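PDB 4MFI: Sn-glycerol-3-phosphate ABC transporter substrate-binding protein UspB from Mycobacterium tuberculosis, which binds glycerophosphocholine outside the membrane and probably delivers it to an ABC importer. Local coordinates for residues A233-A236 against A237-Y241; R419-V422 against I423-Q427. One frame throughout, in Å; residues are numbered along the deposited sequence.

Contact 1: residues A233-A236 against A237-Y241; sequences ATIA and AGNFY
I235 and N239 sit one turn apart on helix 232-245, their side chains side by side and pointing the same way, while the backbone beneath them carries the firm part of the contact. Four successive i to i+4 bonds join 233-236 to 237-240 along the helix: A237 N donates to A233 O at 3.0 Å, and G238 N to T234 O, N239 N to I235 O and F240 N to A236 O follow in order. The bond between G238 N and T234 O is 2.9 Å long and nearly straight, 162° at the hydrogen.

The tightly packed side mixes small residues with aromatic rings. The methyl of A237 stays close to its own helix, its CB 3.6 Å from T234 O, and its outer surface meets N214, F210 and F217; a short side chain suits a place where helix 211-216 and its flanking loops press in. G238 is buried as well. The ring of F240 meets F217, and that of Y241 packs edge-to-face with W200. T234 is buried too, and its OG1 lies between the carbonyls of T228, the stronger partner, and A220, so a polar residue can sit inside.

The looser side holds A236, exposed to solvent, and N239, partly exposed beside V409. In I235, chi1 of -69° sets CG1 beside the backbone N and CG2 anti to it, so CG2 runs alongside N239, while the side chain also touches V409 and T410. The arrangement is that of an alpha-helix packed between two others, 211-216 and 409-427, in an alpha/beta solute-binding protein.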
ATOM      1  N   ALA A 233       0.419  24.442   1.836  1.00  7.86           N
ATOM      2  CA  ALA A 233       0.118  23.547   0.720  1.00  6.99           C
ATOM      3  C   ALA A 233      -0.757  22.370   1.153  1.00  6.63           C
ATOM      4  O   ALA A 233      -1.629  21.926   0.405  1.00  7.12           O
ATOM      5  CB  ALA A 233       1.391  23.060   0.051  1.00  8.00           C
ATOM      6  N   THR A 234      -0.537  21.875   2.366  1.00  5.75           N
ATOM      7  CA  THR A 234      -1.328  20.763   2.877  1.00  6.16           C
ATOM      8  C   THR A 234      -2.755  21.199   3.175  1.00  4.92           C
ATOM      9  O   THR A 234      -3.717  20.497   2.852  1.00  6.04           O
ATOM     10  CB  THR A 234      -0.693  20.187   4.137  1.00  4.94           C
ATOM     11  OG1 THR A 234       0.679  19.889   3.851  1.00  6.07           O
ATOM     12  CG2 THR A 234      -1.423  18.915   4.569  1.00  6.46           C
ATOM     13  N   ILE A 235      -2.899  22.363   3.797  1.00  5.95           N
ATOM     14  CA  ILE A 235      -4.230  22.911   4.037  1.00  6.19           C
ATOM     15  C   ILE A 235      -4.969  23.141   2.710  1.00  6.35           C
ATOM     16  O   ILE A 235      -6.164  22.862   2.599  1.00  6.93           O
ATOM     17  CB  ILE A 235      -4.163  24.194   4.892  1.00  8.57           C
ATOM     18  CG1 ILE A 235      -3.728  23.833   6.321  1.00 13.40           C
ATOM     19  CG2 ILE A 235      -5.513  24.914   4.901  1.00  7.95           C
ATOM     20  CD1 ILE A 235      -3.519  25.003   7.215  1.00 16.69           C
ATOM     21  N   ALA A 236      -4.254  23.614   1.692  1.00  6.31           N
ATOM     22  CA  ALA A 236      -4.856  23.812   0.376  1.00  6.54           C
ATOM     23  C   ALA A 236      -5.352  22.496  -0.231  1.00  6.82           C
ATOM     24  O   ALA A 236      -6.447  22.446  -0.796  1.00  6.86           O
ATOM     25  CB  ALA A 236      -3.885  24.508  -0.558  1.00  8.08           C
ATOM     26  N   ALA A 237      -4.550  21.435  -0.119  1.00  6.01           N
ATOM     27  CA  ALA A 237      -4.983  20.115  -0.578  1.00  5.19           C
ATOM     28  C   ALA A 237      -6.211  19.643   0.200  1.00  4.83           C
ATOM     29  O   ALA A 237      -7.147  19.081  -0.378  1.00  5.89           O
ATOM     30  CB  ALA A 237      -3.850  19.107  -0.462  1.00  5.54           C
ATOM     31  N   GLY A 238      -6.218  19.887   1.507  1.00  5.38           N
ATOM     32  CA  GLY A 238      -7.381  19.572   2.328  1.00  6.07           C
ATOM     33  C   GLY A 238      -8.631  20.292   1.849  1.00  5.93           C
ATOM     34  O   GLY A 238      -9.724  19.712   1.808  1.00  6.41           O
ATOM     35  N   ASN A 239      -8.478  21.559   1.474  1.00  6.17           N
ATOM     36  CA  ASN A 239      -9.603  22.326   0.954  1.00  6.58           C
ATOM     37  C   ASN A 239     -10.049  21.886  -0.433  1.00  5.62           C
ATOM     38  O   ASN A 239     -11.229  21.946  -0.741  1.00  6.90           O
ATOM     39  CB  ASN A 239      -9.312  23.826   1.008  1.00  8.22           C
ATOM     40  CG  ASN A 239      -9.501  24.391   2.400  1.00  9.93           C
ATOM     41  OD1 ASN A 239      -8.583  24.947   2.994  1.00 15.34           O
ATOM     42  ND2 ASN A 239     -10.703  24.232   2.936  1.00  9.53           N
ATOM     43  N   PHE A 240      -9.119  21.410  -1.256  1.00  5.78           N
ATOM     44  CA  PHE A 240      -9.486  20.806  -2.539  1.00  6.11           C
ATOM     45  C   PHE A 240     -10.450  19.641  -2.303  1.00  4.88           C
ATOM     46  O   PHE A 240     -11.502  19.531  -2.941  1.00  6.60           O
ATOM     47  CB  PHE A 240      -8.230  20.316  -3.266  1.00  7.77           C
ATOM     48  CG  PHE A 240      -8.512  19.416  -4.424  1.00  9.68           C
ATOM     49  CD1 PHE A 240      -8.794  19.953  -5.674  1.00 15.74           C
ATOM     50  CD2 PHE A 240      -8.477  18.036  -4.281  1.00 12.70           C
ATOM     51  CE1 PHE A 240      -9.045  19.135  -6.759  1.00 19.63           C
ATOM     52  CE2 PHE A 240      -8.748  17.204  -5.378  1.00 13.55           C
ATOM     53  CZ  PHE A 240      -9.027  17.762  -6.608  1.00 18.59           C
ATOM     54  N   TYR A 241     -10.077  18.781  -1.362  1.00  5.41           N
ATOM     55  CA  TYR A 241     -10.887  17.639  -0.974  1.00  5.25           C
ATOM     56  C   TYR A 241     -12.233  18.084  -0.387  1.00  4.29           C
ATOM     57  O   TYR A 241     -13.286  17.609  -0.800  1.00  5.52           O
ATOM     58  CB  TYR A 241     -10.075  16.794   0.014  1.00  5.54           C
ATOM     59  CG  TYR A 241     -10.842  15.791   0.838  1.00  4.73           C
ATOM     60  CD1 TYR A 241     -11.181  16.072   2.154  1.00  6.28           C
ATOM     61  CD2 TYR A 241     -11.193  14.542   0.320  1.00  6.37           C
ATOM     62  CE1 TYR A 241     -11.852  15.152   2.929  1.00  7.24           C
ATOM     63  CE2 TYR A 241     -11.866  13.613   1.095  1.00  6.43           C
ATOM     64  CZ  TYR A 241     -12.196  13.929   2.399  1.00  5.97           C
ATOM     65  OH  TYR A 241     -12.868  13.022   3.183  1.00  7.07           O
TER

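Contact 2: residues R419-V422 against I423-Q427; sequences RLQV and ILDRQ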
ATOM      1  N   ARG A 419      -2.228  16.422  18.282  1.00  5.69           N
ATOM      2  CA  ARG A 419      -2.354  15.069  18.824  1.00  5.37           C
ATOM      3  C   ARG A 419      -1.245  14.152  18.329  1.00  5.04           C
ATOM      4  O   ARG A 419      -0.681  13.369  19.100  1.00  6.90           O
ATOM      5  CB  ARG A 419      -3.735  14.492  18.502  1.00  7.32           C
ATOM      6  CG  ARG A 419      -4.831  15.206  19.305  1.00  8.96           C
ATOM      7  CD  ARG A 419      -6.205  14.959  18.776  1.00 11.57           C
ATOM      8  NE  ARG A 419      -6.526  13.543  18.732  1.00 14.97           N
ATOM      9  CZ  ARG A 419      -7.244  12.986  17.766  1.00 21.36           C
ATOM     10  NH1 ARG A 419      -7.492  11.690  17.794  1.00 23.75           N
ATOM     11  NH2 ARG A 419      -7.703  13.730  16.762  1.00 24.23           N
ATOM     12  N   LEU A 420      -0.942  14.247  17.042  1.00  5.59           N
ATOM     13  CA  LEU A 420       0.121  13.437  16.450  1.00  5.95           C
ATOM     14  C   LEU A 420       1.489  13.793  17.028  1.00  5.04           C
ATOM     15  O   LEU A 420       2.332  12.916  17.229  1.00  5.78           O
ATOM     16  CB  LEU A 420       0.142  13.601  14.929  1.00  5.86           C
ATOM     17  CG  LEU A 420      -1.073  13.070  14.155  1.00  7.40           C
ATOM     18  CD1 LEU A 420      -0.872  13.312  12.661  1.00 10.19           C
ATOM     19  CD2 LEU A 420      -1.315  11.598  14.432  1.00 11.20           C
ATOM     20  N   GLN A 421       1.719  15.080  17.291  1.00  5.06           N
ATOM     21  CA  GLN A 421       2.997  15.519  17.845  1.00  5.33           C
ATOM     22  C   GLN A 421       3.221  14.897  19.223  1.00  4.69           C
ATOM     23  O   GLN A 421       4.311  14.403  19.523  1.00  5.79           O
ATOM     24  CB  GLN A 421       3.049  17.046  17.949  1.00  5.78           C
ATOM     25  CG  GLN A 421       4.435  17.565  18.305  1.00  5.44           C
ATOM     26  CD  GLN A 421       5.402  17.396  17.163  1.00  7.03           C
ATOM     27  OE1 GLN A 421       5.174  17.915  16.071  1.00  9.18           O
ATOM     28  NE2 GLN A 421       6.490  16.666  17.401  1.00  8.71           N
ATOM     29  N   VAL A 422       2.181  14.916  20.055  1.00  5.10           N
ATOM     30  CA  VAL A 422       2.263  14.319  21.383  1.00  5.99           C
ATOM     31  C   VAL A 422       2.562  12.820  21.297  1.00  4.17           C
ATOM     32  O   VAL A 422       3.442  12.316  21.997  1.00  6.40           O
ATOM     33  CB  VAL A 422       0.977  14.587  22.187  1.00  6.62           C
ATOM     34  CG1 VAL A 422       0.939  13.745  23.451  1.00  8.59           C
ATOM     35  CG2 VAL A 422       0.879  16.061  22.537  1.00  9.93           C
ATOM     36  N   ILE A 423       1.861  12.114  20.414  1.00  4.61           N
ATOM     37  CA  ILE A 423       2.080  10.673  20.269  1.00  4.62           C
ATOM     38  C   ILE A 423       3.490  10.377  19.748  1.00  5.23           C
ATOM     39  O   ILE A 423       4.183   9.502  20.263  1.00  5.49           O
ATOM     40  CB  ILE A 423       1.014  10.030  19.354  1.00  5.10           C
ATOM     41  CG1 ILE A 423      -0.350  10.039  20.056  1.00  5.41           C
ATOM     42  CG2 ILE A 423       1.400   8.586  18.987  1.00  8.26           C
ATOM     43  CD1 ILE A 423      -1.512   9.745  19.132  1.00  7.55           C
ATOM     44  N   LEU A 424       3.913  11.117  18.731  1.00  3.84           N
ATOM     45  CA  LEU A 424       5.243  10.937  18.161  1.00  4.67           C
ATOM     46  C   LEU A 424       6.335  11.141  19.214  1.00  5.78           C
ATOM     47  O   LEU A 424       7.245  10.317  19.352  1.00  5.86           O
ATOM     48  CB  LEU A 424       5.447  11.929  17.013  1.00  5.73           C
ATOM     49  CG  LEU A 424       6.750  11.774  16.235  1.00  7.31           C
ATOM     50  CD1 LEU A 424       6.756  10.445  15.471  1.00  8.29           C
ATOM     51  CD2 LEU A 424       6.927  12.954  15.290  1.00  8.14           C
ATOM     52  N   ASP A 425       6.240  12.233  19.967  1.00  5.04           N
ATOM     53  CA  ASP A 425       7.265  12.551  20.958  1.00  6.14           C
ATOM     54  C   ASP A 425       7.262  11.583  22.142  1.00  6.47           C
ATOM     55  O   ASP A 425       8.309  11.353  22.763  1.00  9.69           O
ATOM     56  CB  ASP A 425       7.119  13.995  21.446  1.00  8.19           C
ATOM     57  CG  ASP A 425       7.407  15.009  20.359  1.00 10.91           C
ATOM     58  OD1 ASP A 425       8.075  14.641  19.371  1.00 11.68           O
ATOM     59  OD2 ASP A 425       6.965  16.170  20.490  1.00 13.69           O
ATOM     60  N   ARG A 426       6.106  11.002  22.457  1.00  6.38           N
ATOM     61  CA  ARG A 426       6.051  10.092  23.593  1.00  8.07           C
ATOM     62  C   ARG A 426       6.387   8.643  23.240  1.00  8.15           C
ATOM     63  O   ARG A 426       6.942   7.922  24.075  1.00 10.80           O
ATOM     64  CB  ARG A 426       4.721  10.206  24.354  1.00 15.13           C
ATOM     65  CG  ARG A 426       3.599   9.344  23.859  1.00 19.35           C
ATOM     66  CD  ARG A 426       2.329   9.574  24.689  1.00 19.02           C
ATOM     67  NE  ARG A 426       2.531   9.504  26.142  1.00 20.54           N
ATOM     68  CZ  ARG A 426       2.619   8.374  26.844  1.00 21.64           C
ATOM     69  NH1 ARG A 426       2.569   7.194  26.240  1.00 23.27           N
ATOM     70  NH2 ARG A 426       2.781   8.415  28.156  1.00 24.38           N
ATOM     71  N   GLN A 427       6.082   8.230  22.008  1.00  6.17           N
ATOM     72  CA  GLN A 427       6.236   6.821  21.610  1.00  6.14           C
ATOM     73  C   GLN A 427       7.464   6.519  20.769  1.00  6.21           C
ATOM     74  O   GLN A 427       7.998   5.411  20.832  1.00  9.97           O
ATOM     75  CB  GLN A 427       5.013   6.329  20.828  1.00  6.13           C
ATOM     76  CG  GLN A 427       3.693   6.429  21.565  1.00  7.39           C
ATOM     77  CD  GLN A 427       3.696   5.679  22.875  1.00  9.53           C
ATOM     78  OE1 GLN A 427       3.732   6.283  23.944  1.00 13.24           O
ATOM     79  NE2 GLN A 427       3.646   4.353  22.802  1.00 12.14           N
TER
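The last turns of helix 409-427 carry an i to i+4 side-chain pair, Q421 with D425. The amide NE2 of Q421 reaches D425 OD2 at 3.2 Å, meeting it on the syn side but 33° out of the carboxylate plane; a second bond to OD1 is weak. Q421 can do this because its chain bends at chi2 (71°), carrying the amide forward along the helix, and the pairing probably helps to steady the carboxylate. Beneath the pair, D425 N bonds to Q421 O at 2.9 Å, so backbone and side chains link the same two residues.

On the inner side, L424 N bonds to L420 O at 2.8 Å and I423 N to R419 O at 3.1 Å. L420 is buried against I394, I395, L388 and L227, and L424 packs on W225, where branched aliphatic chains fill the interface. I423 lays its CG1 3.5 Å from R419 O and turns the same side chain to I394 and L388. R426, bonded through its N to V422 O, suits the solvent side with its charged chain, whose NH1 bonds weakly to Q427 OE1; V422 is an aliphatic exception there. A Gln-Asp pair of this spacing is a familiar feature of surface helices.

How the contacts relate
Followed from the N terminus, the chain first forms contact 1 within helix 232-245, then runs through the strands and helices of the fold before contact 2 forms late in helix 409-427. Each is a local contact within one helix, with no intervening loop to close, and the two stand in series, neither nested nor crossed. The centres of contacts 1 and 2 lie 23 Å apart, and the two do not touch directly. The tie is helix 409-427 itself: its beginning packs on 233-241 through V409, T410 and F413, whereas its later turns, 419-427, rest on helix 391-405 and strand 226-227. L399 of helix 391-405 also accepts a bond from Y241.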